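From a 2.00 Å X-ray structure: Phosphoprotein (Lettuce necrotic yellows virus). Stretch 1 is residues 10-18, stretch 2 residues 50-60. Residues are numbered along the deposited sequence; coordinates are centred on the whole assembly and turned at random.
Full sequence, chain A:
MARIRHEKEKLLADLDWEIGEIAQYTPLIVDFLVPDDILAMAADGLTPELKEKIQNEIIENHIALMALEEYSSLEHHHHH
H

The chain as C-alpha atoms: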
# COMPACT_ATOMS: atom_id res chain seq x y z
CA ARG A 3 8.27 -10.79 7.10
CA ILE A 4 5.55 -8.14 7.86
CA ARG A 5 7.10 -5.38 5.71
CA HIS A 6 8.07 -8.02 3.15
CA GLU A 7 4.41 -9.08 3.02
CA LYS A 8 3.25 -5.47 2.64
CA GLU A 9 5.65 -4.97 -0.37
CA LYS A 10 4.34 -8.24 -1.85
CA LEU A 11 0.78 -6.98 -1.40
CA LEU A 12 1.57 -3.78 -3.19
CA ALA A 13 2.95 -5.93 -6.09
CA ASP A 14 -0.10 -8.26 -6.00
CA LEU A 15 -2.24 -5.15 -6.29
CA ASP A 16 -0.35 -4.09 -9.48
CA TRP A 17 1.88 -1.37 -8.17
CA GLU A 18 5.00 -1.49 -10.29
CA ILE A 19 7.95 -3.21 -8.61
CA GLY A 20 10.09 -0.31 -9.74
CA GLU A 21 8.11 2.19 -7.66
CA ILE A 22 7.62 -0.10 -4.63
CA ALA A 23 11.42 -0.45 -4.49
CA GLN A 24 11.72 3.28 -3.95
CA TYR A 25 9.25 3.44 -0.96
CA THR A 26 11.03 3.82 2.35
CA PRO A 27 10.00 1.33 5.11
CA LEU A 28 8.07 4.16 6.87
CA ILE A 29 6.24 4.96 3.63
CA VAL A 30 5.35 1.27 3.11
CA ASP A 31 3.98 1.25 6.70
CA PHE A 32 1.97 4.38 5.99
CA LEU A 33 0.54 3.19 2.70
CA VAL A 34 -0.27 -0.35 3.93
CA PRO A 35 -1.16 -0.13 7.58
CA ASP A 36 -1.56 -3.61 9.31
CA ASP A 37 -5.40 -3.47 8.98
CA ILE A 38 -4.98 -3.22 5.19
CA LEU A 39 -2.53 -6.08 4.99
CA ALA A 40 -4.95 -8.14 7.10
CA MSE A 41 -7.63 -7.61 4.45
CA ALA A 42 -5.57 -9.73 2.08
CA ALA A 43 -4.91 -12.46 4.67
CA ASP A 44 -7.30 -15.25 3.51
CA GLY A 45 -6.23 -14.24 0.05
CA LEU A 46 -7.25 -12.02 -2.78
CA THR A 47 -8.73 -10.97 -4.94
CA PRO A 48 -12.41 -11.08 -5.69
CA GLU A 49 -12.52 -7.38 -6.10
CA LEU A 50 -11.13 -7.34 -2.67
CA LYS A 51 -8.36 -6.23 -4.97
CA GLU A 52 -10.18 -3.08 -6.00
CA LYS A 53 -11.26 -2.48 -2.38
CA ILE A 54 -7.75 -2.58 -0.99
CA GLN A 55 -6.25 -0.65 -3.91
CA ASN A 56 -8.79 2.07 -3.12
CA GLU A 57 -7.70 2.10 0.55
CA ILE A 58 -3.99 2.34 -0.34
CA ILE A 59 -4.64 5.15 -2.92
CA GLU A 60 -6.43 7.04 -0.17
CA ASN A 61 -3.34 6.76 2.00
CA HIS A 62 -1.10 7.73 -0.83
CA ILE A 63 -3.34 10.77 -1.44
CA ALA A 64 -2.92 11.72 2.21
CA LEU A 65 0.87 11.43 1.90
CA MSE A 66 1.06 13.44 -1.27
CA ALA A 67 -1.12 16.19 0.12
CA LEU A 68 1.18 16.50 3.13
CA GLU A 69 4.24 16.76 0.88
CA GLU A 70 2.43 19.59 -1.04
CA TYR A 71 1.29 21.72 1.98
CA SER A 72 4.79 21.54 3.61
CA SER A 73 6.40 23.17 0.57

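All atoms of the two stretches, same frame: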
# COMPACT_ATOMS: atom_id res chain seq x y z
N LYS A 10 4.88 -7.19 -1.00
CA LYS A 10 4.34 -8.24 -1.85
C LYS A 10 2.88 -7.92 -2.13
O LYS A 10 2.45 -8.15 -3.22
CB LYS A 10 4.43 -9.60 -1.13
CG LYS A 10 3.95 -10.75 -1.93
CD LYS A 10 3.73 -12.09 -1.19
CE LYS A 10 5.00 -12.66 -0.63
NZ LYS A 10 4.80 -14.03 -0.04
N LEU A 11 2.13 -7.37 -1.16
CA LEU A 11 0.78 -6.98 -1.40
C LEU A 11 0.70 -5.89 -2.40
O LEU A 11 -0.12 -5.93 -3.30
CB LEU A 11 0.12 -6.47 -0.12
CG LEU A 11 -1.36 -6.63 0.14
CD1 LEU A 11 -1.95 -5.53 0.96
CD2 LEU A 11 -2.33 -7.03 -1.00
N LEU A 12 1.51 -4.86 -2.23
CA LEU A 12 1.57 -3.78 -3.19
C LEU A 12 1.85 -4.32 -4.63
O LEU A 12 1.26 -3.86 -5.58
CB LEU A 12 2.66 -2.79 -2.80
CG LEU A 12 2.41 -1.96 -1.56
CD1 LEU A 12 3.58 -1.09 -1.17
CD2 LEU A 12 1.15 -1.06 -1.82
N ALA A 13 2.78 -5.27 -4.78
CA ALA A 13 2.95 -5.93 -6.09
C ALA A 13 1.72 -6.72 -6.60
O ALA A 13 1.46 -6.71 -7.81
CB ALA A 13 4.15 -6.84 -6.06
N ASP A 14 1.04 -7.41 -5.68
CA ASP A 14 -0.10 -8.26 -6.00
C ASP A 14 -1.23 -7.37 -6.36
O ASP A 14 -2.16 -7.81 -7.03
CB ASP A 14 -0.49 -9.07 -4.78
CG ASP A 14 0.43 -10.24 -4.52
OD1 ASP A 14 1.19 -10.69 -5.43
OD2 ASP A 14 0.38 -10.75 -3.38
N LEU A 15 -1.20 -6.12 -5.92
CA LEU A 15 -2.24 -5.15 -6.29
C LEU A 15 -1.84 -4.28 -7.50
O LEU A 15 -2.51 -3.32 -7.81
CB LEU A 15 -2.55 -4.25 -5.08
CG LEU A 15 -3.18 -4.94 -3.88
CD1 LEU A 15 -3.33 -3.88 -2.73
CD2 LEU A 15 -4.54 -5.54 -4.17
N ASP A 16 -0.75 -4.66 -8.17
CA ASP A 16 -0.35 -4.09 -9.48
C ASP A 16 0.42 -2.81 -9.41
O ASP A 16 0.64 -2.22 -10.38
CB ASP A 16 -1.53 -4.01 -10.45
CG ASP A 16 -1.93 -5.40 -10.97
OD1 ASP A 16 -1.08 -6.16 -11.46
OD2 ASP A 16 -3.12 -5.74 -10.80
N TRP A 17 0.93 -2.45 -8.25
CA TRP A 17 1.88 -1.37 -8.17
C TRP A 17 3.13 -1.84 -8.87
O TRP A 17 3.45 -3.04 -8.83
CB TRP A 17 2.16 -1.02 -6.68
CG TRP A 17 1.36 0.16 -6.29
CD1 TRP A 17 1.70 1.45 -6.46
CD2 TRP A 17 0.01 0.17 -5.75
NE1 TRP A 17 0.68 2.28 -6.06
CE2 TRP A 17 -0.37 1.52 -5.60
CE3 TRP A 17 -0.89 -0.82 -5.38
CZ2 TRP A 17 -1.64 1.90 -5.11
CZ3 TRP A 17 -2.11 -0.46 -4.90
CH2 TRP A 17 -2.49 0.89 -4.78
N GLU A 18 3.87 -0.96 -9.53
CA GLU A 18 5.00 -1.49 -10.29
C GLU A 18 6.08 -1.75 -9.26
O GLU A 18 6.18 -1.03 -8.27
CB GLU A 18 5.42 -0.50 -11.39
CG GLU A 18 5.94 -1.07 -12.77
CD GLU A 18 4.93 -1.92 -13.57
OE1 GLU A 18 3.82 -1.40 -13.81
OE2 GLU A 18 5.24 -3.10 -13.95
N LEU A 50 -11.79 -7.68 -3.89
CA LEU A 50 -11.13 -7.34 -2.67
C LEU A 50 -9.97 -6.50 -3.16
O LEU A 50 -9.58 -5.51 -2.51
CB LEU A 50 -10.67 -8.63 -1.99
CG LEU A 50 -10.08 -8.48 -0.60
CD1 LEU A 50 -10.99 -7.66 0.32
CD2 LEU A 50 -9.87 -9.89 -0.05
N LYS A 51 -9.43 -6.92 -4.30
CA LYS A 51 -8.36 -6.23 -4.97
C LYS A 51 -8.72 -4.75 -5.15
O LYS A 51 -8.01 -3.86 -4.71
CB LYS A 51 -8.08 -6.93 -6.30
CG LYS A 51 -6.88 -6.42 -7.08
CD LYS A 51 -6.45 -7.44 -8.12
CE LYS A 51 -5.48 -6.79 -9.06
NZ LYS A 51 -4.66 -7.78 -9.84
N GLU A 52 -9.85 -4.47 -5.77
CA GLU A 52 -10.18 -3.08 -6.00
C GLU A 52 -10.41 -2.36 -4.70
O GLU A 52 -10.08 -1.21 -4.60
CB GLU A 52 -11.42 -2.91 -6.89
CG GLU A 52 -11.22 -1.94 -8.04
CD GLU A 52 -12.11 -2.25 -9.27
OE1 GLU A 52 -13.22 -1.67 -9.32
OE2 GLU A 52 -11.75 -3.07 -10.18
N LYS A 53 -11.01 -3.04 -3.72
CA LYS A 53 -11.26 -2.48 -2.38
C LYS A 53 -9.98 -1.97 -1.70
O LYS A 53 -9.87 -0.80 -1.33
CB LYS A 53 -11.96 -3.50 -1.47
CG LYS A 53 -12.81 -2.88 -0.27
CD LYS A 53 -13.11 -3.97 0.78
CE LYS A 53 -12.58 -3.63 2.21
NZ LYS A 53 -13.30 -2.52 2.93
N ILE A 54 -9.01 -2.86 -1.59
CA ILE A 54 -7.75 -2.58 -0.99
C ILE A 54 -6.95 -1.55 -1.74
O ILE A 54 -6.34 -0.69 -1.08
CB ILE A 54 -6.94 -3.85 -0.87
CG1 ILE A 54 -7.76 -4.87 -0.09
CG2 ILE A 54 -5.58 -3.58 -0.17
CD1 ILE A 54 -7.16 -6.22 -0.04
N GLN A 55 -6.90 -1.65 -3.06
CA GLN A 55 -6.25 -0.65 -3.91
C GLN A 55 -6.81 0.73 -3.60
O GLN A 55 -6.04 1.68 -3.46
CB GLN A 55 -6.52 -0.90 -5.40
CG GLN A 55 -5.74 -2.02 -6.03
CD GLN A 55 -6.18 -2.28 -7.46
OE1 GLN A 55 -7.24 -1.81 -7.90
NE2 GLN A 55 -5.39 -3.06 -8.19
N ASN A 56 -8.14 0.83 -3.49
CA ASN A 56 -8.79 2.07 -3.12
C ASN A 56 -8.27 2.59 -1.74
O ASN A 56 -8.03 3.80 -1.55
CB ASN A 56 -10.32 1.92 -3.12
CG ASN A 56 -10.91 1.89 -4.55
OD1 ASN A 56 -10.35 2.50 -5.48
ND2 ASN A 56 -12.10 1.25 -4.70
N GLU A 57 -8.16 1.70 -0.78
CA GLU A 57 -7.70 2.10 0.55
C GLU A 57 -6.27 2.64 0.50
O GLU A 57 -5.95 3.62 1.17
CB GLU A 57 -7.77 0.93 1.56
CG GLU A 57 -9.18 0.49 1.91
CD GLU A 57 -9.59 0.91 3.28
OE1 GLU A 57 -9.31 2.07 3.67
OE2 GLU A 57 -10.24 0.09 3.98
N ILE A 58 -5.40 1.97 -0.26
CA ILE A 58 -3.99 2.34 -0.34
C ILE A 58 -3.81 3.69 -1.08
O ILE A 58 -3.00 4.56 -0.69
CB ILE A 58 -3.23 1.23 -1.07
CG1 ILE A 58 -3.06 0.03 -0.10
CG2 ILE A 58 -1.82 1.66 -1.44
CD1 ILE A 58 -2.61 -1.21 -0.77
N ILE A 59 -4.55 3.85 -2.16
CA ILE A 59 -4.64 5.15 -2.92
C ILE A 59 -5.09 6.30 -2.03
O ILE A 59 -4.48 7.33 -2.03
CB ILE A 59 -5.55 5.09 -4.15
CG1 ILE A 59 -4.97 4.05 -5.14
CG2 ILE A 59 -5.59 6.45 -4.83
CD1 ILE A 59 -5.57 4.04 -6.37
N GLU A 60 -6.05 6.03 -1.15
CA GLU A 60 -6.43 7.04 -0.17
C GLU A 60 -5.26 7.46 0.72
O GLU A 60 -5.09 8.63 1.00
CB GLU A 60 -7.61 6.55 0.64
CG GLU A 60 -8.72 7.52 0.67
CD GLU A 60 -9.57 7.46 -0.60
OE1 GLU A 60 -10.16 6.33 -0.81
OE2 GLU A 60 -9.66 8.54 -1.37

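Where a helix ends, its last carbonyl groups lose their regular partners, and a neighbouring helix can supply what is missing. The contact between residues 10-18 and 50-60 of the Lettuce necrotic yellows virus phosphoprotein is a compact example. The two helices, 10-14 and 50-60, have N-to-C directions 118° apart and axes that approach no closer than 11.1 Å, so much of the contact depends on what lies just beyond the first helix, at residues 15 to 17.

Leu 15 is the centre of the contact. It is the first residue to leave helical phi/psi, yet N of Leu 15 still donates a hydrogen bond to O of Leu 11 at 2.8 Å. Its CA-to-CB bond points sideways to the second helix, and the side chain makes up the difference through an m, t rotamer that brings the branched end nearer. CD1 of Leu 15 then lies 3.4 Å from CG2 of Ile 54 and also 3.4 Å from CD1 of Ile 58, while CD2 of Leu 15 rests 3.8 Å from CG of Lys 51. One leucine thus meets residues on successive turns of the opposing helix. Ile 54 and Ile 58, four residues apart, both point toward the first stretch and both adopt m, t, with the chi2 value near 180° extending CD1 away from the backbone. Three residues earlier, Leu 12 repeats the same m, t solution: its CA-to-CB bond is also sideways, but CD2 of Leu 12 reaches to 3.9 Å from CD1 of Ile 58. Leu 11 points toward the helix and has both chi angles between wells; its CD1 makes a looser contact, 4.3 Å from CG2 of Ile 54.

Polar groups complete the turn. The carbonyl of Leu 15 accepts a hydrogen bond from Gln 55, with NE2 of Gln 55 2.9 Å from O of Leu 15 and an N-H...O angle of 145°. Chi2 of Gln 55, at 174°, extends the chain so that the amide arrives at this oxygen. Lys 51 is more extended still, with all four chi angles t. Its aliphatic part runs past Leu 15, and its ammonium group ends 2.7 Å from the carboxylate, NZ of Lys 51 to OD2 of Asp 16, in a hydrogen-bonded salt bridge. Asp 16 has a positive phi of 83° and a CA-to-CB bond that points toward the helix, which, with chi1 in m, places the acid within the lysine's reach.

Trp 17 closes the contact. N of Trp 17 donates a hydrogen bond to O of Leu 12 at 3.0 Å, tying the turn back to the helix. Chi1 of -99° lies between wells, and with chi2 at -85° the long axis of the indole runs roughly perpendicular to the second helix, its six-membered end pointing at it. CH2 of Trp 17 lies 3.5 Å from CG2 of Ile 58, an oblique approach, whereas CG1 of Ile 59 meets the ring edge, 4.0 Å from CZ2 of Trp 17.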